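Local atomic coordinates of L-threonine 3-dehydrogenase (Clostridioides difficile, PDB entry 7OL1), a protein that probably catalyses the NAD-dependent oxidation of L-threonine at its hydroxyl-bearing carbon, the opening step in breaking this amino acid down to glycine. Residues G192-V197 against Y207-Y212; Y224-T229 against Y287-V292; K230-Y235 against A264-P269. One frame throughout, in Å; residues are numbered along the deposited sequence.

Contact 1: G192-V197 against Y207-Y212; sequences GLISYV and YAVDIY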
# COMPACT_ATOMS: atom_id res chain seq x y z
N GLY A 192 8.34 -9.28 -16.87
CA GLY A 192 8.94 -8.82 -18.14
C GLY A 192 8.09 -9.26 -19.31
O GLY A 192 7.80 -10.46 -19.42
N LEU A 193 7.66 -8.31 -20.13
CA LEU A 193 6.98 -8.62 -21.40
C LEU A 193 7.96 -8.36 -22.55
O LEU A 193 8.80 -7.38 -22.46
CB LEU A 193 5.73 -7.76 -21.50
CG LEU A 193 4.69 -8.03 -20.41
CD1 LEU A 193 3.42 -7.24 -20.65
CD2 LEU A 193 4.38 -9.50 -20.32
N ILE A 194 7.87 -9.25 -23.54
CA ILE A 194 8.63 -9.28 -24.83
C ILE A 194 7.62 -9.03 -25.94
O ILE A 194 6.63 -9.83 -26.01
CB ILE A 194 9.32 -10.65 -25.05
CG1 ILE A 194 10.01 -11.19 -23.80
CG2 ILE A 194 10.28 -10.61 -26.22
CD1 ILE A 194 11.20 -10.39 -23.42
N SER A 195 7.83 -7.98 -26.75
CA SER A 195 7.03 -7.75 -27.99
C SER A 195 7.93 -7.34 -29.16
O SER A 195 9.09 -6.94 -28.95
CB SER A 195 5.93 -6.74 -27.77
OG SER A 195 6.37 -5.42 -28.04
N TYR A 196 7.36 -7.46 -30.36
CA TYR A 196 8.01 -7.12 -31.64
C TYR A 196 7.49 -5.78 -32.18
O TYR A 196 8.21 -5.18 -32.99
CB TYR A 196 7.76 -8.23 -32.66
CG TYR A 196 6.34 -8.72 -32.78
CD1 TYR A 196 5.44 -8.12 -33.64
CD2 TYR A 196 5.93 -9.87 -32.11
CE1 TYR A 196 4.16 -8.61 -33.81
CE2 TYR A 196 4.65 -10.37 -32.27
CZ TYR A 196 3.76 -9.75 -33.12
OH TYR A 196 2.49 -10.24 -33.29
N VAL A 197 6.30 -5.34 -31.73
CA VAL A 197 5.65 -4.05 -32.13
C VAL A 197 6.37 -2.88 -31.46
O VAL A 197 6.47 -1.82 -32.10
CB VAL A 197 4.15 -4.02 -31.77
CG1 VAL A 197 3.51 -2.68 -32.11
CG2 VAL A 197 3.38 -5.16 -32.40
N TYR A 207 16.33 -6.15 -21.94
CA TYR A 207 17.43 -7.00 -22.46
C TYR A 207 16.86 -8.12 -23.33
O TYR A 207 17.46 -8.42 -24.36
CB TYR A 207 18.29 -7.55 -21.32
CG TYR A 207 18.02 -8.99 -20.93
CD1 TYR A 207 18.52 -10.05 -21.67
CD2 TYR A 207 17.31 -9.28 -19.79
CE1 TYR A 207 18.30 -11.36 -21.29
CE2 TYR A 207 17.08 -10.59 -19.39
CZ TYR A 207 17.57 -11.64 -20.15
OH TYR A 207 17.31 -12.93 -19.72
N ALA A 208 15.74 -8.73 -22.96
CA ALA A 208 15.23 -9.91 -23.70
C ALA A 208 14.55 -9.49 -25.00
O ALA A 208 14.25 -10.39 -25.77
CB ALA A 208 14.30 -10.74 -22.85
N VAL A 209 14.30 -8.19 -25.23
CA VAL A 209 13.78 -7.69 -26.54
C VAL A 209 14.97 -7.31 -27.43
O VAL A 209 15.12 -7.96 -28.49
CB VAL A 209 12.80 -6.52 -26.39
CG1 VAL A 209 12.22 -6.11 -27.73
CG2 VAL A 209 11.67 -6.88 -25.43
N ASP A 210 15.81 -6.37 -26.98
CA ASP A 210 17.01 -5.86 -27.71
C ASP A 210 17.90 -7.01 -28.21
O ASP A 210 18.50 -6.86 -29.28
CB ASP A 210 17.82 -4.87 -26.86
CG ASP A 210 18.56 -3.79 -27.64
OD1 ASP A 210 18.35 -3.67 -28.88
OD2 ASP A 210 19.35 -3.05 -26.99
N ILE A 211 17.98 -8.13 -27.48
CA ILE A 211 18.82 -9.30 -27.87
C ILE A 211 18.42 -9.76 -29.28
O ILE A 211 19.33 -10.13 -30.04
CB ILE A 211 18.71 -10.46 -26.85
CG1 ILE A 211 19.83 -11.48 -27.04
CG2 ILE A 211 17.33 -11.12 -26.91
CD1 ILE A 211 19.88 -12.55 -25.98
N TYR A 212 17.13 -9.78 -29.60
CA TYR A 212 16.62 -10.28 -30.91
C TYR A 212 16.97 -9.27 -32.02
O TYR A 212 17.25 -9.71 -33.15
CB TYR A 212 15.12 -10.54 -30.86
CG TYR A 212 14.70 -11.70 -30.00
CD1 TYR A 212 14.87 -13.00 -30.42
CD2 TYR A 212 14.09 -11.50 -28.78
CE1 TYR A 212 14.48 -14.08 -29.65
CE2 TYR A 212 13.70 -12.57 -27.98
CZ TYR A 212 13.89 -13.87 -28.42
OH TYR A 212 13.49 -14.91 -27.64
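Ile194, the last residue of strand 184-194, lays its side chain against the first two turns of helix 207-217, where Val209 and Tyr212 receive it. The side-chain packing is apolar, and no hydrogen bond joins the two segments. CG2 of Ile194 stands 4.1 Å from CG2 of Val209, the two side chains sliding past each other in opposite directions. With its CG2 anti to the backbone N, Ile194 also brings this methyl 4.3 Å from CE2 of Tyr212, an oblique approach to the ring; the modelled approach of its CD1 to Ala208 is too close to be trusted.

Side chain meets backbone through the two branches of Val209. One, CG2, rests 3.9 Å from CA of Ile194; the other, CG1, placed anti to the backbone N (chi1 -176°), reaches the carbonyl O of Ser195 at 3.5 Å.

The two side-chain hydroxyls named here find partners outside the contact. That of Tyr212 is hydrogen-bonded to Thr325 in helix 321-334, and OG of Ser195 to the backbone N of Thr198.

The strand and helix segments run nearly parallel, 22° apart and 8.2 Å between axes at closest approach; a twelve-residue loop joins strand to helix. They link the Rossmann-type sheet at the C-terminal end of one of its parallel strands to a helix packed beyond it, as in extended short-chain dehydrogenases, where the nucleotide-binding domain gives way to a smaller C-terminal lobe.

Contact 2: Y224-T229 against Y287-V292; sequences YIAEGT and YDVDPV
Glu227 sets its CB over one face of the Tyr287 ring, 3.5 Å from the ring centroid and 22° off the normal, a CH-pi contact offset toward the rim. The two side chains cross at about a right angle, and the carboxylate continues past CE2 with its plane turned 40° from that of the ring. Tyr287 has CG beside its own backbone N and anti to the carbonyl carbon (chi1 -59°), which directs the ring toward the 224-229 loop; there the carbonyl O of Ile225 lies at the ring edge, 3.8 Å from CD1. Further along, CB of Ala226 packs on CG1 of Val289 at 3.9 Å.

The backbones meet at the carbonyl O of Tyr224, which accepts a weak, bent hydrogen bond from Asp290 N at 3.1 Å and a CA-H...O contact from Val289. Both segments emerge from the C-terminal ends of the paired parallel strands 220-223 and 284-287, and beyond this point they diverge, one into a type II beta turn spanning Ala226 to Thr229, the other into helix 291-299.

Gly228 supplies the positive phi of that turn, and OG1 of Thr229 braces it by bonding to O of Ala226 at 3.1 Å from above the carbonyl plane. On the other side Asp290 is the N-cap of the helix: OD1 receives Val292 N at 2.9 Å, nearly along the C-O axis, while OD2 forms a salt bridge with Arg293. Gln294 of the same helix binds Ala226 N through OE1 and Thr229 OG1 through NE2.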
# COMPACT_ATOMS: atom_id res chain seq x y z
N TYR A 224 23.38 -5.97 -20.55
CA TYR A 224 23.54 -5.03 -19.41
C TYR A 224 23.21 -5.80 -18.13
O TYR A 224 23.33 -5.23 -17.01
CB TYR A 224 22.78 -3.71 -19.66
CG TYR A 224 21.30 -3.78 -19.94
CD1 TYR A 224 20.80 -3.92 -21.23
CD2 TYR A 224 20.37 -3.65 -18.92
CE1 TYR A 224 19.44 -3.98 -21.49
CE2 TYR A 224 19.00 -3.70 -19.16
CZ TYR A 224 18.53 -3.87 -20.45
OH TYR A 224 17.18 -3.91 -20.66
N ILE A 225 22.86 -7.08 -18.28
CA ILE A 225 22.39 -7.97 -17.17
C ILE A 225 23.29 -9.21 -17.10
O ILE A 225 23.53 -9.84 -18.16
CB ILE A 225 20.89 -8.28 -17.38
CG1 ILE A 225 20.02 -7.24 -16.66
CG2 ILE A 225 20.55 -9.70 -16.95
CD1 ILE A 225 18.63 -7.08 -17.24
N ALA A 226 23.76 -9.51 -15.88
CA ALA A 226 24.79 -10.52 -15.55
C ALA A 226 24.28 -11.90 -15.96
O ALA A 226 23.06 -12.11 -15.87
CB ALA A 226 25.11 -10.47 -14.08
N GLU A 227 25.18 -12.80 -16.36
CA GLU A 227 24.83 -14.17 -16.83
C GLU A 227 24.30 -14.95 -15.63
O GLU A 227 24.63 -14.56 -14.49
CB GLU A 227 26.01 -14.82 -17.56
CG GLU A 227 26.96 -15.65 -16.70
CD GLU A 227 28.16 -16.15 -17.49
OE1 GLU A 227 27.96 -16.77 -18.56
OE2 GLU A 227 29.31 -15.91 -17.06
N GLY A 228 23.44 -15.95 -15.86
CA GLY A 228 22.78 -16.72 -14.79
C GLY A 228 21.74 -15.96 -13.96
O GLY A 228 21.14 -16.60 -13.06
N THR A 229 21.48 -14.66 -14.21
CA THR A 229 20.39 -13.89 -13.54
C THR A 229 19.03 -14.32 -14.11
O THR A 229 18.79 -14.09 -15.31
CB THR A 229 20.61 -12.38 -13.64
OG1 THR A 229 21.86 -12.05 -13.03
CG2 THR A 229 19.51 -11.61 -12.95
N TYR A 287 28.99 -9.78 -21.85
CA TYR A 287 28.37 -9.33 -20.57
C TYR A 287 29.08 -8.06 -20.10
O TYR A 287 30.20 -8.17 -19.59
CB TYR A 287 28.39 -10.46 -19.52
CG TYR A 287 27.66 -11.72 -19.92
CD1 TYR A 287 26.27 -11.78 -19.91
CD2 TYR A 287 28.35 -12.85 -20.33
CE1 TYR A 287 25.60 -12.92 -20.32
CE2 TYR A 287 27.69 -14.00 -20.73
CZ TYR A 287 26.30 -14.04 -20.73
OH TYR A 287 25.65 -15.18 -21.12
N ASP A 288 28.47 -6.90 -20.31
CA ASP A 288 28.65 -5.69 -19.45
C ASP A 288 27.67 -5.83 -18.28
O ASP A 288 26.95 -6.84 -18.26
CB ASP A 288 28.45 -4.39 -20.24
CG ASP A 288 29.69 -3.51 -20.29
OD1 ASP A 288 30.47 -3.53 -19.32
OD2 ASP A 288 29.87 -2.81 -21.31
N VAL A 289 27.65 -4.90 -17.33
CA VAL A 289 26.76 -5.03 -16.14
C VAL A 289 26.37 -3.65 -15.62
O VAL A 289 27.05 -3.17 -14.69
CB VAL A 289 27.39 -5.88 -15.01
CG1 VAL A 289 26.35 -6.82 -14.41
CG2 VAL A 289 28.64 -6.65 -15.44
N ASP A 290 25.30 -3.06 -16.14
CA ASP A 290 24.65 -1.90 -15.48
C ASP A 290 24.27 -2.33 -14.07
O ASP A 290 23.38 -3.17 -13.89
CB ASP A 290 23.42 -1.40 -16.25
CG ASP A 290 22.86 -0.10 -15.70
OD1 ASP A 290 22.88 0.10 -14.45
OD2 ASP A 290 22.39 0.70 -16.53
N PRO A 291 24.93 -1.80 -13.02
CA PRO A 291 24.70 -2.27 -11.65
C PRO A 291 23.35 -1.81 -11.09
O PRO A 291 22.92 -2.43 -10.14
CB PRO A 291 25.84 -1.65 -10.82
CG PRO A 291 26.78 -1.03 -11.84
CD PRO A 291 25.95 -0.74 -13.07
N VAL A 292 22.74 -0.75 -11.65
CA VAL A 292 21.46 -0.18 -11.13
C VAL A 292 20.31 -1.11 -11.53
O VAL A 292 19.39 -1.26 -10.70
CB VAL A 292 21.17 1.27 -11.58
CG1 VAL A 292 20.17 1.95 -10.64
CG2 VAL A 292 22.44 2.10 -11.72

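Contact 3: K230-Y235 against A264-P269; sequences KMDMMY and AMSFSP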
# COMPACT_ATOMS: atom_id res chain seq x y z
N LYS A 230 18.17 -14.93 -13.29
CA LYS A 230 16.88 -15.51 -13.74
C LYS A 230 15.74 -14.54 -13.39
O LYS A 230 15.84 -13.87 -12.31
CB LYS A 230 16.70 -16.92 -13.16
CG LYS A 230 17.26 -18.04 -14.03
CD LYS A 230 17.04 -19.45 -13.48
CE LYS A 230 16.61 -20.46 -14.53
NZ LYS A 230 15.33 -21.10 -14.15
N MET A 231 14.73 -14.46 -14.27
CA MET A 231 13.58 -13.51 -14.19
C MET A 231 12.33 -14.13 -14.81
O MET A 231 12.46 -14.88 -15.79
CB MET A 231 13.91 -12.21 -14.93
CG MET A 231 14.30 -11.08 -14.00
SD MET A 231 15.00 -9.63 -14.84
CE MET A 231 16.11 -10.42 -16.01
N ASP A 232 11.13 -13.80 -14.33
CA ASP A 232 9.93 -14.19 -15.10
C ASP A 232 9.82 -13.31 -16.35
O ASP A 232 10.14 -12.09 -16.27
CB ASP A 232 8.63 -14.08 -14.33
CG ASP A 232 8.53 -15.07 -13.21
OD1 ASP A 232 9.11 -14.78 -12.13
OD2 ASP A 232 7.84 -16.10 -13.42
N MET A 233 9.34 -13.92 -17.43
CA MET A 233 9.03 -13.29 -18.72
C MET A 233 7.76 -13.92 -19.28
O MET A 233 7.38 -15.03 -18.84
CB MET A 233 10.15 -13.50 -19.73
CG MET A 233 11.45 -12.96 -19.28
SD MET A 233 11.54 -11.23 -19.51
CE MET A 233 13.23 -10.95 -18.99
N MET A 234 7.15 -13.20 -20.22
CA MET A 234 5.95 -13.63 -20.96
C MET A 234 5.96 -12.92 -22.34
O MET A 234 6.43 -11.76 -22.43
CB MET A 234 4.71 -13.30 -20.12
CG MET A 234 3.44 -13.89 -20.70
SD MET A 234 1.94 -13.73 -19.69
CE MET A 234 2.58 -14.09 -18.06
N TYR A 235 5.57 -13.63 -23.40
CA TYR A 235 5.48 -13.06 -24.77
C TYR A 235 4.17 -12.29 -24.88
O TYR A 235 3.09 -12.86 -24.49
CB TYR A 235 5.48 -14.16 -25.83
CG TYR A 235 5.85 -13.76 -27.24
CD1 TYR A 235 6.75 -12.74 -27.49
CD2 TYR A 235 5.36 -14.46 -28.33
CE1 TYR A 235 7.14 -12.41 -28.78
CE2 TYR A 235 5.73 -14.15 -29.63
CZ TYR A 235 6.64 -13.12 -29.85
OH TYR A 235 7.05 -12.79 -31.11
N ALA A 264 5.09 -17.45 -17.78
CA ALA A 264 5.21 -18.41 -18.90
C ALA A 264 6.59 -19.07 -18.87
O ALA A 264 6.71 -20.15 -19.45
CB ALA A 264 5.00 -17.68 -20.20
N MET A 265 7.57 -18.41 -18.24
CA MET A 265 9.00 -18.80 -18.30
C MET A 265 9.81 -17.95 -17.30
O MET A 265 9.33 -16.88 -16.93
CB MET A 265 9.56 -18.70 -19.74
CG MET A 265 9.37 -17.37 -20.48
SD MET A 265 9.57 -17.42 -22.34
CE MET A 265 8.01 -18.14 -22.82
N SER A 266 10.91 -18.53 -16.78
CA SER A 266 12.08 -17.85 -16.17
C SER A 266 13.31 -18.18 -17.02
O SER A 266 13.39 -19.31 -17.51
CB SER A 266 12.35 -18.29 -14.75
OG SER A 266 11.14 -18.37 -14.01
N PHE A 267 14.25 -17.24 -17.16
CA PHE A 267 15.51 -17.51 -17.88
C PHE A 267 16.56 -16.41 -17.66
O PHE A 267 16.29 -15.18 -17.47
CB PHE A 267 15.23 -17.81 -19.35
CG PHE A 267 14.46 -16.77 -20.13
CD1 PHE A 267 15.05 -15.55 -20.44
CD2 PHE A 267 13.20 -17.06 -20.64
CE1 PHE A 267 14.37 -14.61 -21.19
CE2 PHE A 267 12.53 -16.12 -21.41
CZ PHE A 267 13.11 -14.90 -21.68
N SER A 268 17.79 -16.91 -17.66
CA SER A 268 19.05 -16.13 -17.61
C SER A 268 19.40 -15.75 -19.04
O SER A 268 19.02 -16.45 -19.97
CB SER A 268 20.14 -16.95 -16.99
OG SER A 268 20.38 -18.14 -17.74
N PRO A 269 20.15 -14.65 -19.25
CA PRO A 269 20.51 -14.20 -20.59
C PRO A 269 21.11 -15.31 -21.47
O PRO A 269 20.88 -15.36 -22.68
CB PRO A 269 21.55 -13.11 -20.30
CG PRO A 269 21.16 -12.56 -18.95
CD PRO A 269 20.67 -13.77 -18.19
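The carbonyl O of Met233 faces two successive backbone N-H groups, those of Ala264 at 3.5 Å and Met265 at 3.4 Å, and both hydrogen bonds are weak. The return bond of the pair is much better formed: Met233 N reaches Met265 O at 3.0 Å and 164°, although from above the carbonyl plane. Met233 and Met265 are thus an antiparallel hydrogen-bonded pair with one firm bond and one poor one. The ladder continues through the non-hydrogen-bonded pair of Asp232 and Ser266, whose CA atoms sit 4.4 Å apart, to a bond from Phe267 N to Met231 O at 3.3 Å. Around that pair CA-H groups also point at carbonyls, Asp232 CA at Met265 O and Ser266 CA at Met231 O.

On the face carrying Met233 and Met265 the packing is apolar. Met233 crosses Phe267 at about a right angle, its CB and CG against CZ; the bend at chi2 (-79°) carries SD to an oblique Met-aromatic position, 5.3 Å from the ring centroid. SD of Met265 lies in the plane of the same ring, at its edge, and Tyr207 of helix 207-217 touches both Met233 and Phe267.

On the opposite face, Asp232 OD2 is held by Thr263 and the backbone N of Leu304, and Ser266 OG by the carbonyl of Asn302. Beyond the ladder CG of Lys230 meets the backbone N of Ser268, the N-cap of helix 269-277, before the chain bends away toward Ser266. Here the short strand 265-266 adds an antiparallel partner to strand 232-235, extending the otherwise parallel Rossmann-type sheet of this epimerase/dehydratase family.

Contacts 1 and 3, whose centres are about 11 Å apart, share one sheet: Met234 N and O probably hydrogen-bond Gly192 O (2.9 Å) and Ile194 N (3.1 Å), making strand 232-235 the neighbour of strand 184-194. Contact 2 lies farther out, about 15 Å between centres from contact 3 and 16 Å from contact 1, and near the surface. Along the chain, contact 3 falls between the two segments of contact 2, and Ile225 and Thr229 of the latter pack on Pro269. Tyr207 bridges all three, touching Ile225, Met233 and Phe267 from the start of its helix. The structure is of the apoenzyme, so no bound cofactor or substrate marks the distance to the active site.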